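Local structure of exported gluconolactonase (Xanthomonas campestris pv. campestris, 3DR2) at residues A[47-61]-A[280-294]. The protein hydrolyses gluconolactone as a calcium-binding, six-bladed beta-propeller enzyme of the SMP-30 family in the glucose secondary metabolic pathways. Numbering follows the deposited sequence.
With CA (calcium ion), chain D.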
# COMPACT_ATOMS: atom_id res chain seq x y z
N SER A 47 0.55 1.43 9.16
CA SER A 47 0.88 0.58 10.29
C SER A 47 -0.27 0.45 11.27
O SER A 47 -0.92 1.45 11.61
CB SER A 47 2.11 1.13 11.02
OG SER A 47 3.24 1.12 10.16
N GLU A 48 -0.50 -0.77 11.74
CA GLU A 48 -1.59 -1.05 12.66
C GLU A 48 -1.35 -2.33 13.47
O GLU A 48 -0.39 -3.06 13.23
CB GLU A 48 -2.89 -1.22 11.86
CG GLU A 48 -3.91 -0.11 12.05
CD GLU A 48 -4.78 -0.33 13.26
OE1 GLU A 48 -4.28 -0.87 14.27
OE2 GLU A 48 -5.97 0.05 13.21
N GLY A 49 -2.24 -2.56 14.43
CA GLY A 49 -2.21 -3.76 15.26
C GLY A 49 -0.94 -4.30 15.88
O GLY A 49 -0.60 -5.47 15.67
N PRO A 50 -0.22 -3.50 16.67
CA PRO A 50 1.02 -3.96 17.30
C PRO A 50 0.73 -4.94 18.44
O PRO A 50 -0.17 -4.72 19.24
CB PRO A 50 1.65 -2.67 17.80
CG PRO A 50 0.43 -1.86 18.20
CD PRO A 50 -0.52 -2.10 17.04
N ALA A 51 1.51 -6.01 18.50
CA ALA A 51 1.35 -7.02 19.54
C ALA A 51 2.71 -7.59 19.90
O ALA A 51 3.47 -8.00 19.03
CB ALA A 51 0.43 -8.13 19.05
N TRP A 52 3.01 -7.62 21.20
CA TRP A 52 4.28 -8.15 21.66
C TRP A 52 4.21 -9.67 21.71
O TRP A 52 3.32 -10.24 22.33
CB TRP A 52 4.63 -7.59 23.04
CG TRP A 52 5.87 -8.20 23.61
CD1 TRP A 52 5.95 -9.14 24.60
CD2 TRP A 52 7.22 -7.95 23.19
NE1 TRP A 52 7.26 -9.50 24.82
CE2 TRP A 52 8.06 -8.78 23.97
CE3 TRP A 52 7.80 -7.11 22.24
CZ2 TRP A 52 9.45 -8.79 23.82
CZ3 TRP A 52 9.19 -7.12 22.09
CH2 TRP A 52 10.00 -7.96 22.88
N TRP A 53 5.17 -10.31 21.05
CA TRP A 53 5.25 -11.76 20.96
C TRP A 53 6.44 -12.23 21.80
O TRP A 53 7.57 -12.31 21.30
CB TRP A 53 5.44 -12.15 19.49
CG TRP A 53 5.23 -13.59 19.16
CD1 TRP A 53 4.69 -14.55 19.97
CD2 TRP A 53 5.51 -14.22 17.91
NE1 TRP A 53 4.61 -15.74 19.29
CE2 TRP A 53 5.10 -15.57 18.02
CE3 TRP A 53 6.06 -13.78 16.70
CZ2 TRP A 53 5.23 -16.48 16.97
CZ3 TRP A 53 6.19 -14.69 15.65
CH2 TRP A 53 5.77 -16.02 15.79
N GLU A 54 6.18 -12.55 23.06
CA GLU A 54 7.22 -12.98 23.99
C GLU A 54 8.07 -14.15 23.50
O GLU A 54 9.30 -14.11 23.56
CB GLU A 54 6.59 -13.34 25.34
CG GLU A 54 7.59 -13.84 26.39
CD GLU A 54 8.51 -12.76 26.94
OE1 GLU A 54 8.46 -11.60 26.47
OE2 GLU A 54 9.30 -13.07 27.85
N ALA A 55 7.41 -15.20 23.01
CA ALA A 55 8.12 -16.38 22.52
C ALA A 55 9.22 -16.07 21.50
O ALA A 55 10.22 -16.79 21.43
CB ALA A 55 7.12 -17.36 21.92
N GLN A 56 9.05 -15.01 20.73
CA GLN A 56 10.04 -14.64 19.72
C GLN A 56 10.67 -13.27 20.00
O GLN A 56 11.42 -12.75 19.16
CB GLN A 56 9.38 -14.63 18.34
CG GLN A 56 8.72 -15.95 17.95
CD GLN A 56 9.34 -16.57 16.72
OE1 GLN A 56 8.91 -17.63 16.25
NE2 GLN A 56 10.36 -15.91 16.18
N ARG A 57 10.38 -12.71 21.17
CA ARG A 57 10.86 -11.39 21.57
C ARG A 57 10.81 -10.45 20.38
O ARG A 57 11.77 -9.74 20.06
CB ARG A 57 12.28 -11.47 22.13
CG ARG A 57 12.35 -12.24 23.45
CD ARG A 57 13.56 -11.85 24.29
NE ARG A 57 13.47 -10.47 24.80
CZ ARG A 57 12.72 -10.09 25.83
NH1 ARG A 57 11.99 -10.98 26.50
NH2 ARG A 57 12.69 -8.82 26.19
N THR A 58 9.64 -10.43 19.75
CA THR A 58 9.39 -9.62 18.57
C THR A 58 8.11 -8.80 18.67
O THR A 58 7.11 -9.28 19.21
CB THR A 58 9.26 -10.54 17.33
OG1 THR A 58 10.48 -11.28 17.14
CG2 THR A 58 8.94 -9.74 16.08
N LEU A 59 8.15 -7.57 18.18
CA LEU A 59 6.96 -6.73 18.16
C LEU A 59 6.34 -6.97 16.79
O LEU A 59 6.92 -6.61 15.76
CB LEU A 59 7.31 -5.24 18.32
CG LEU A 59 6.14 -4.25 18.49
CD1 LEU A 59 5.33 -4.11 17.20
CD2 LEU A 59 5.25 -4.72 19.64
N VAL A 60 5.17 -7.59 16.78
CA VAL A 60 4.44 -7.90 15.55
C VAL A 60 3.43 -6.81 15.22
O VAL A 60 2.70 -6.37 16.10
CB VAL A 60 3.66 -9.22 15.72
CG1 VAL A 60 2.86 -9.52 14.46
CG2 VAL A 60 4.61 -10.37 16.06
N TRP A 61 3.38 -6.35 13.98
CA TRP A 61 2.39 -5.34 13.62
C TRP A 61 2.08 -5.44 12.14
O TRP A 61 2.82 -6.09 11.40
CB TRP A 61 2.85 -3.94 14.04
CG TRP A 61 3.66 -3.16 13.06
CD1 TRP A 61 3.22 -2.14 12.28
CD2 TRP A 61 5.07 -3.28 12.82
NE1 TRP A 61 4.27 -1.61 11.56
CE2 TRP A 61 5.41 -2.29 11.87
CE3 TRP A 61 6.07 -4.13 13.30
CZ2 TRP A 61 6.72 -2.12 11.40
CZ3 TRP A 61 7.37 -3.96 12.83
CH2 TRP A 61 7.68 -2.96 11.89
N SER A 280 -2.17 5.20 15.17
CA SER A 280 -3.29 4.28 14.97
C SER A 280 -3.50 3.25 16.08
O SER A 280 -4.61 2.75 16.26
CB SER A 280 -3.09 3.52 13.65
OG SER A 280 -1.98 2.64 13.75
N ASN A 281 -2.45 2.94 16.82
CA ASN A 281 -2.57 1.92 17.86
C ASN A 281 -1.32 1.93 18.73
O ASN A 281 -0.34 2.62 18.43
CB ASN A 281 -2.71 0.54 17.20
CG ASN A 281 -3.59 -0.41 17.98
OD1 ASN A 281 -3.48 -0.51 19.19
ND2 ASN A 281 -4.46 -1.13 17.27
N CYS A 282 -1.35 1.18 19.83
CA CYS A 282 -0.19 1.09 20.70
C CYS A 282 -0.31 -0.12 21.60
O CYS A 282 -1.40 -0.67 21.79
CB CYS A 282 -0.00 2.37 21.53
SG CYS A 282 -1.35 2.81 22.68
N THR A 283 0.82 -0.56 22.15
CA THR A 283 0.85 -1.72 23.03
C THR A 283 2.17 -1.70 23.79
O THR A 283 3.10 -0.98 23.41
CB THR A 283 0.72 -3.04 22.22
OG1 THR A 283 0.30 -4.11 23.08
CG2 THR A 283 2.06 -3.41 21.58
N PHE A 284 2.25 -2.47 24.87
CA PHE A 284 3.48 -2.55 25.65
C PHE A 284 4.12 -3.90 25.42
O PHE A 284 3.49 -4.83 24.91
CB PHE A 284 3.20 -2.44 27.15
CG PHE A 284 3.02 -1.03 27.63
CD1 PHE A 284 1.76 -0.47 27.74
CD2 PHE A 284 4.13 -0.28 27.99
CE1 PHE A 284 1.60 0.83 28.21
CE2 PHE A 284 3.98 1.03 28.46
CZ PHE A 284 2.71 1.58 28.57
N ASP A 285 5.39 -4.00 25.81
CA ASP A 285 6.07 -5.28 25.71
C ASP A 285 5.65 -6.01 26.99
O ASP A 285 4.91 -5.47 27.81
CB ASP A 285 7.59 -5.08 25.65
CG ASP A 285 8.15 -4.36 26.86
OD1 ASP A 285 7.40 -3.62 27.53
OD2 ASP A 285 9.35 -4.52 27.13
N GLN A 286 6.12 -7.24 27.14
CA GLN A 286 5.82 -8.07 28.29
C GLN A 286 5.98 -7.35 29.63
O GLN A 286 5.07 -7.33 30.46
CB GLN A 286 6.74 -9.30 28.25
CG GLN A 286 6.03 -10.61 28.04
CD GLN A 286 5.41 -11.11 29.31
OE1 GLN A 286 4.59 -10.43 29.93
NE2 GLN A 286 5.80 -12.31 29.72
N ALA A 287 7.16 -6.78 29.85
CA ALA A 287 7.46 -6.09 31.10
C ALA A 287 6.80 -4.72 31.24
O ALA A 287 6.83 -4.12 32.32
CB ALA A 287 8.98 -5.94 31.24
N GLN A 288 6.20 -4.24 30.16
CA GLN A 288 5.56 -2.92 30.13
C GLN A 288 6.61 -1.85 30.43
O GLN A 288 6.37 -0.90 31.16
CB GLN A 288 4.39 -2.85 31.13
CG GLN A 288 3.39 -3.99 30.98
CD GLN A 288 1.99 -3.68 31.49
OE1 GLN A 288 1.80 -2.86 32.39
NE2 GLN A 288 1.00 -4.37 30.93
N GLN A 289 7.79 -2.04 29.84
CA GLN A 289 8.90 -1.11 29.99
C GLN A 289 9.16 -0.39 28.68
O GLN A 289 9.99 0.50 28.60
CB GLN A 289 10.18 -1.84 30.43
CG GLN A 289 10.19 -2.23 31.90
CD GLN A 289 10.29 -1.04 32.83
OE1 GLN A 289 10.01 -1.15 34.03
NE2 GLN A 289 10.70 0.10 32.30
N ARG A 290 8.44 -0.80 27.63
CA ARG A 290 8.58 -0.17 26.32
C ARG A 290 7.20 -0.05 25.70
O ARG A 290 6.46 -1.03 25.63
CB ARG A 290 9.48 -1.01 25.41
CG ARG A 290 10.95 -1.03 25.81
CD ARG A 290 11.74 -2.02 24.96
NE ARG A 290 11.31 -3.39 25.20
CZ ARG A 290 11.81 -4.46 24.60
NH1 ARG A 290 12.78 -4.34 23.69
NH2 ARG A 290 11.36 -5.67 24.92
N LEU A 291 6.85 1.16 25.28
CA LEU A 291 5.56 1.42 24.65
C LEU A 291 5.77 1.51 23.14
O LEU A 291 6.54 2.35 22.67
CB LEU A 291 4.97 2.74 25.14
CG LEU A 291 3.69 3.19 24.43
CD1 LEU A 291 2.51 2.34 24.88
CD2 LEU A 291 3.45 4.67 24.72
N PHE A 292 5.10 0.64 22.40
CA PHE A 292 5.20 0.64 20.94
C PHE A 292 3.96 1.35 20.37
O PHE A 292 2.84 1.11 20.82
CB PHE A 292 5.26 -0.80 20.42
CG PHE A 292 6.49 -1.55 20.86
CD1 PHE A 292 7.64 -1.53 20.08
CD2 PHE A 292 6.50 -2.25 22.06
CE1 PHE A 292 8.80 -2.21 20.49
CE2 PHE A 292 7.65 -2.93 22.48
CZ PHE A 292 8.80 -2.91 21.69
N ILE A 293 4.18 2.21 19.39
CA ILE A 293 3.10 2.98 18.77
C ILE A 293 3.15 2.88 17.25
O ILE A 293 4.22 3.05 16.66
CB ILE A 293 3.20 4.46 19.16
CG1 ILE A 293 3.36 4.61 20.67
CG2 ILE A 293 1.96 5.21 18.68
CD1 ILE A 293 3.65 6.03 21.11
N THR A 294 2.01 2.60 16.62
CA THR A 294 1.95 2.52 15.16
C THR A 294 1.26 3.75 14.60
O THR A 294 0.41 4.34 15.26
CB THR A 294 1.17 1.27 14.69
OG1 THR A 294 -0.08 1.20 15.38
CG2 THR A 294 1.98 0.01 14.94
CA CA D . -8.09 -0.11 14.60
O HOH W 1 -2.93 -3.82 19.32
O HOH W 2 1.56 -6.31 23.32
O HOH W 3 -8.00 -0.55 16.95
O HOH W 4 -8.24 0.46 12.12
O HOH W 5 -6.96 -2.23 14.47
O HOH W 6 -5.91 0.51 15.51
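Trp-52 swings CG anti to its backbone N (chi1 175°), which lays the indole along Asp-285 of the facing hairpin. Asp-285 CB sits over the six-membered ring, 4.0 Å from its centroid. Thr-58 O lies over the opposite face, toward the rim. In the ring plane, Trp-52 NE1 donates to Glu-54 OE1 at 2.9 Å, which helps fix the turn of the indole. Gln-286 crosses both side chains at about a right angle, its backbone N over a face of the indole and its CG against Glu-54 OE1. Arg-290 NH2 approaches Trp-52 CH2 obliquely. The same arginine grips Asp-285 OD2 with NE and NH2, and its NH2 also forms a salt bridge to Glu-74. Arg-57 forms a salt bridge to Glu-74 as well, so this one carboxylate pairs with two arginines whose NH2 atoms are 3.6 Å apart.

The two segments are strand hairpins from neighbouring blades of the six-bladed propeller. Strands 47-53 and 281-284 are the innermost of their blades and run almost parallel, 9° apart. Between the blades, Leu-59 CG packs on a face of Phe-292, 3.8 Å from the ring centroid. Pro-50 CD rests on Asn-281 CB at 3.4 Å.

At the calcium end the chain of Glu-48 bends at chi2, and the bend carries the carboxylate to the metal. OE2 binds the calcium ion at 2.5 Å, alongside Asn-134, Asn-191 and Asp-242. OE1 accepts from Asn-281 ND2 through its syn lone pair, nearly straight at 169°, and from Gly-49 N on the anti side. Asn-281 thus helps position this ligand from the second shell, and ND2 also donates to Asp-135. Ser-280 OG donates to Ser-47 O at 2.7 Å.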